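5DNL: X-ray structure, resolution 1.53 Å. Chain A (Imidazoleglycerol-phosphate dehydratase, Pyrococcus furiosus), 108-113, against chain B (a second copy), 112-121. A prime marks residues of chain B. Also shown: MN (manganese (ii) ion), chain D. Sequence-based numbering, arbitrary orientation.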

# COMPACT_ATOMS: atom_id res chain seq x y z
N LYS A 108 -10.24 0.88 26.75
CA LYS A 108 -8.85 1.27 26.48
C LYS A 108 -8.03 1.13 27.75
O LYS A 108 -6.94 0.60 27.72
CB LYS A 108 -8.76 2.68 25.93
CG LYS A 108 -7.33 3.14 25.63
CD LYS A 108 -7.28 4.49 24.94
CE LYS A 108 -5.85 4.88 24.57
NZ LYS A 108 -5.77 6.32 24.18
N ASP A 109 -8.54 1.64 28.87
CA ASP A 109 -7.83 1.60 30.15
C ASP A 109 -8.49 0.54 31.04
O ASP A 109 -9.54 0.76 31.66
CB ASP A 109 -7.83 2.96 30.83
CG ASP A 109 -7.31 4.11 29.93
OD1 ASP A 109 -6.43 3.89 29.08
OD2 ASP A 109 -7.80 5.25 30.11
N ALA A 110 -7.90 -0.65 31.07
CA ALA A 110 -8.45 -1.77 31.80
C ALA A 110 -8.36 -1.55 33.30
O ALA A 110 -7.51 -0.78 33.79
CB ALA A 110 -7.72 -3.05 31.42
N GLU A 111 -9.20 -2.25 34.04
CA GLU A 111 -9.19 -2.17 35.49
C GLU A 111 -9.44 -3.56 36.08
O GLU A 111 -10.37 -4.26 35.65
CB GLU A 111 -10.29 -1.22 35.94
CG GLU A 111 -10.25 -0.88 37.42
CD GLU A 111 -11.15 0.30 37.74
OE1 GLU A 111 -11.02 1.36 37.07
OE2 GLU A 111 -12.02 0.13 38.62
N GLU A 112 -8.65 -3.92 37.09
CA GLU A 112 -8.78 -5.23 37.75
C GLU A 112 -10.21 -5.43 38.28
O GLU A 112 -10.77 -4.54 38.92
CB GLU A 112 -7.85 -5.38 38.94
CG GLU A 112 -6.36 -5.17 38.76
CD GLU A 112 -5.63 -4.99 40.09
OE1 GLU A 112 -6.12 -4.26 40.98
OE2 GLU A 112 -4.55 -5.59 40.25
N GLY A 113 -10.79 -6.59 37.99
CA GLY A 113 -12.13 -6.91 38.44
C GLY A 113 -13.20 -6.66 37.39
O GLY A 113 -14.32 -7.17 37.52
N GLU B 112 1.90 -5.39 37.86
CA GLU B 112 0.71 -5.58 38.70
C GLU B 112 0.58 -4.46 39.73
O GLU B 112 1.55 -4.11 40.40
CB GLU B 112 0.76 -6.89 39.49
CG GLU B 112 0.95 -8.20 38.75
CD GLU B 112 1.35 -9.34 39.68
OE1 GLU B 112 2.21 -9.15 40.58
OE2 GLU B 112 0.79 -10.44 39.52
N GLY B 113 -0.62 -3.90 39.85
CA GLY B 113 -0.88 -2.82 40.79
C GLY B 113 -0.81 -1.44 40.17
O GLY B 113 -1.30 -0.48 40.77
N PHE B 114 -0.16 -1.33 39.00
CA PHE B 114 0.02 -0.08 38.30
C PHE B 114 -0.90 -0.13 37.09
O PHE B 114 -0.83 -1.05 36.28
CB PHE B 114 1.47 0.12 37.87
CG PHE B 114 2.40 0.44 39.02
CD1 PHE B 114 3.02 -0.57 39.74
CD2 PHE B 114 2.64 1.76 39.38
CE1 PHE B 114 3.88 -0.28 40.79
CE2 PHE B 114 3.49 2.06 40.44
CZ PHE B 114 4.09 1.05 41.14
N ALA B 115 -1.80 0.82 37.02
CA ALA B 115 -2.74 0.88 35.92
C ALA B 115 -2.97 2.30 35.49
O ALA B 115 -3.13 3.20 36.33
CB ALA B 115 -4.05 0.25 36.34
N VAL B 116 -3.05 2.50 34.18
CA VAL B 116 -3.35 3.82 33.63
C VAL B 116 -4.71 4.30 34.14
O VAL B 116 -4.86 5.50 34.45
CB VAL B 116 -3.31 3.79 32.08
CG1 VAL B 116 -3.77 5.11 31.49
CG2 VAL B 116 -1.89 3.45 31.60
N SER B 117 -5.71 3.42 34.22
CA SER B 117 -7.03 3.80 34.77
C SER B 117 -6.90 4.49 36.12
O SER B 117 -7.48 5.56 36.35
CB SER B 117 -7.95 2.57 34.94
OG SER B 117 -9.08 2.87 35.81
N LEU B 118 -6.12 3.90 37.00
CA LEU B 118 -5.99 4.40 38.37
C LEU B 118 -5.18 5.69 38.40
O LEU B 118 -5.55 6.64 39.11
CB LEU B 118 -5.38 3.35 39.27
CG LEU B 118 -6.18 2.06 39.43
CD1 LEU B 118 -5.43 1.07 40.33
CD2 LEU B 118 -7.57 2.29 39.97
N LEU B 119 -4.11 5.76 37.61
CA LEU B 119 -3.34 7.01 37.51
C LEU B 119 -4.20 8.15 37.03
O LEU B 119 -4.24 9.23 37.63
CB LEU B 119 -2.13 6.85 36.60
CG LEU B 119 -1.37 8.14 36.30
CD1 LEU B 119 -0.73 8.72 37.55
CD2 LEU B 119 -0.32 7.85 35.24
N LYS B 120 -4.93 7.90 35.94
CA LYS B 120 -5.78 8.94 35.35
C LYS B 120 -6.86 9.40 36.32
O LYS B 120 -7.16 10.59 36.41
CB LYS B 120 -6.43 8.49 34.04
CG LYS B 120 -5.48 8.45 32.87
CD LYS B 120 -6.22 8.06 31.59
CE LYS B 120 -5.34 8.17 30.37
NZ LYS B 120 -6.09 7.70 29.17
N GLU B 121 -7.45 8.46 37.06
CA GLU B 121 -8.53 8.83 37.98
C GLU B 121 -8.00 9.59 39.20
O GLU B 121 -8.65 10.54 39.68
CB GLU B 121 -9.39 7.63 38.33
CG GLU B 121 -10.24 7.22 37.15
CD GLU B 121 -11.19 8.31 36.74
OE1 GLU B 121 -12.18 8.58 37.46
OE2 GLU B 121 -10.89 8.98 35.73
MN MN D . -13.95 7.55 38.22
O HOH W 1 -8.56 8.13 29.20
O HOH W 2 -5.63 0.90 32.84
O HOH W 3 -2.65 -4.29 37.80
O HOH W 4 -15.22 9.35 38.20

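The contact is a small, predominantly polar one, in which an irregular segment of chain A lies against the first turns of a chain B helix and is held there by a salt bridge, a hydroxyl-carboxylate hydrogen bond and bridging waters. The two stretches together bury 336 Å², and the backbones come nearest at Asp109 and Ser117′, whose CA atoms are 5.2 Å apart.

Asp109 and Ser117′ have the largest areas covered by the opposing stretch, and the CA-to-CB bonds of both point toward it. Their side chains pack CB to CB at 4.1 Å, and the Asp109 carboxylate extends to Lys120′. There Asp109 OD2 accepts a hydrogen bond from Lys120′ NZ at 3.1 Å, the charged pair forming a salt bridge. Lys120′ reaches it with chi2, chi3 and chi4 all in t, an extended chain that carries the ammonium group well beyond the helix backbone. Water 1 closes a triangle around this pair, accepting from Lys120′ NZ at 2.5 Å and donating to Asp109 OD2 at 3.1 Å. The other carboxylate oxygen, Asp109 OD1, is in van der Waals contact with Val116′ CG1 at 3.8 Å.

A second direct polar link comes from Glu111. Its CA-to-CB bond points sideways, but chi1 and chi2 are both t and the extended side chain brings its carboxylate to the helix, where Ser117′ OG donates to Glu111 OE1 at 2.8 Å. Both of these atoms also have hydrogen-bonding partners elsewhere in the structure, so the link belongs to a wider network.

Ala110 contributes through its backbone; its CA-to-CB bond points away from the other stretch. Ala110 O packs 3.6 Å from Ser117′ CB and accepts a hydrogen bond from water 2 at 2.7 Å; the same water accepts from Ser117′ N at 2.9 Å. This amide lies in the first turn of the helix and has no backbone acceptor within the stretch, and water 2 satisfies it while joining the two backbones. Ala115′, at the N-cap position, supplies a carbonyl to the helix: Ala115′ O accepts from Leu119′ N at 3.0 Å and weakly from Leu118′ N at 3.1 Å.

At the margin, Glu112 OE2 stays 4.3 Å from Gly113′ N. Water 3 spans the gap, accepting from Gly113′ N at 2.9 Å and donating weakly to Glu112 OE2 at 3.4 Å.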